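Long-range contact in hypothetical protein SO2946 (Shewanella oneidensis, PDB 2A5Z), which is of unknown function but binds magnesium and has a jelly-roll fold with a carbohydrate-binding module, so it may bind carbohydrate: residues F130-L135 against I155-A160. Sequence-based numbering, arbitrary orientation.
Sequences FNPAQL and IENGNA
Phe130 lies flat against Gly158, at the tip of the type II' beta hairpin that joins strands 153-156 and 159-166 in an antiparallel sheet of the jelly roll. Gly158 CA sits over the ring centre in a CH-pi contact, 3.5 Å from the Phe130 centroid and only 8° off the ring normal. With Phe130 CG anti to its own carbonyl carbon (chi1 -67°), the ring is set over Gly158 CA. Phe130 CB packs closely on Asn157 OD1 at 3.2 Å. This is the tight part of the contact. Asn157, the first corner of the hairpin turn, has its CG anti to the backbone N (chi1 -153°), and the amide runs beside Pro132, pointing the same way; Asn157 ND2 lies 3.7 Å from Pro132 CA. On this flank, where Pro132 is exposed and Asn157 partly so, packing is looser. Buried Leu135 touches partly exposed Glu156 alongside, CD1 to CG at 3.8 Å. Between the two, strand 134-137 begins to pair with strand 153-156: Leu135 and Glu156 form an antiparallel non-hydrogen-bonded pair, and Asn157 N donates to Gln134 O at 3.2 Å. The type I turn from Asn131 to Gln134 leads into that strand; within it Asn131 OD1 accepts from Ala133 N on a lone pair, an Asx turn. The buried Gln134 amide is gripped at both ends. Its NE2 donates to Ala129 O, and more weakly to Ser242 O, while OE1 lies at the Phe130 ring edge and accepts a weak bond from Asn131 N. One water finishes the join, donating at 2.8 Å to Gln134 OE1 and at 2.8 Å to Asn157 O.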
# COMPACT_ATOMS: atom_id res chain seq x y z
N PHE C 130 10.46 32.66 0.08
CA PHE C 130 11.35 32.14 -0.95
C PHE C 130 12.81 32.25 -0.50
O PHE C 130 13.15 33.07 0.36
CB PHE C 130 11.13 32.86 -2.29
CG PHE C 130 9.79 32.57 -2.92
CD1 PHE C 130 9.37 31.27 -3.17
CD2 PHE C 130 8.94 33.63 -3.28
CE1 PHE C 130 8.13 31.01 -3.74
CE2 PHE C 130 7.70 33.38 -3.86
CZ PHE C 130 7.29 32.08 -4.09
N ASN C 131 13.66 31.41 -1.06
CA ASN C 131 15.07 31.38 -0.73
C ASN C 131 15.80 30.88 -1.98
O ASN C 131 15.30 29.98 -2.66
CB ASN C 131 15.29 30.44 0.47
CG ASN C 131 16.71 30.48 1.02
OD1 ASN C 131 17.66 30.01 0.39
ND2 ASN C 131 16.85 31.02 2.23
N PRO C 132 16.94 31.51 -2.33
CA PRO C 132 17.72 31.07 -3.50
C PRO C 132 18.16 29.59 -3.45
O PRO C 132 18.50 29.03 -4.49
CB PRO C 132 18.93 32.00 -3.51
CG PRO C 132 18.96 32.68 -2.18
CD PRO C 132 17.54 32.69 -1.69
N ALA C 133 18.10 28.98 -2.28
CA ALA C 133 18.48 27.57 -2.10
C ALA C 133 17.37 26.59 -2.53
O ALA C 133 17.63 25.38 -2.66
CB ALA C 133 18.88 27.31 -0.66
N GLN C 134 16.16 27.11 -2.74
CA GLN C 134 15.02 26.27 -3.13
C GLN C 134 15.04 25.89 -4.61
O GLN C 134 15.12 26.75 -5.49
CB GLN C 134 13.69 26.95 -2.78
CG GLN C 134 13.50 27.28 -1.31
CD GLN C 134 12.49 28.40 -1.07
OE1 GLN C 134 12.05 29.07 -2.01
NE2 GLN C 134 12.13 28.62 0.19
N LEU C 135 14.97 24.58 -4.87
CA LEU C 135 14.85 24.03 -6.22
C LEU C 135 13.79 22.93 -6.23
O LEU C 135 13.91 21.93 -5.52
CB LEU C 135 16.20 23.47 -6.73
CG LEU C 135 16.26 22.69 -8.06
CD1 LEU C 135 15.91 23.55 -9.28
CD2 LEU C 135 17.61 22.06 -8.26
N ILE C 155 11.21 25.35 -10.51
CA ILE C 155 11.01 26.50 -9.65
C ILE C 155 12.30 26.74 -8.87
O ILE C 155 12.66 25.93 -8.02
CB ILE C 155 9.80 26.30 -8.69
CG1 ILE C 155 8.51 26.07 -9.50
CG2 ILE C 155 9.68 27.49 -7.71
CD1 ILE C 155 7.32 25.57 -8.69
N GLU C 156 12.98 27.83 -9.18
CA GLU C 156 14.16 28.27 -8.42
C GLU C 156 13.82 29.56 -7.70
O GLU C 156 13.47 30.56 -8.33
CB GLU C 156 15.37 28.47 -9.33
CG GLU C 156 15.77 27.23 -10.09
CD GLU C 156 16.98 27.43 -10.97
OE1 GLU C 156 17.16 28.54 -11.53
OE2 GLU C 156 17.76 26.47 -11.13
N ASN C 157 13.94 29.55 -6.37
CA ASN C 157 13.57 30.70 -5.57
C ASN C 157 12.08 31.00 -5.86
O ASN C 157 11.25 30.10 -5.82
CB ASN C 157 14.52 31.86 -5.93
CG ASN C 157 14.68 32.86 -4.79
OD1 ASN C 157 13.94 32.84 -3.81
ND2 ASN C 157 15.66 33.75 -4.94
N GLY C 158 11.74 32.24 -6.18
CA GLY C 158 10.35 32.59 -6.43
C GLY C 158 9.93 32.54 -7.89
O GLY C 158 8.86 33.04 -8.24
N ASN C 159 10.77 31.95 -8.74
CA ASN C 159 10.57 31.95 -10.19
C ASN C 159 10.27 30.57 -10.76
O ASN C 159 11.04 29.64 -10.55
CB ASN C 159 11.79 32.54 -10.90
CG ASN C 159 12.01 34.01 -10.58
OD1 ASN C 159 11.07 34.79 -10.58
ND2 ASN C 159 13.26 34.38 -10.29
N ALA C 160 9.16 30.46 -11.48
CA ALA C 160 8.81 29.24 -12.20
C ALA C 160 9.08 29.41 -13.69
O ALA C 160 8.87 30.49 -14.26
CB ALA C 160 7.34 28.88 -11.98
O HOH W 1 10.59 28.00 -4.14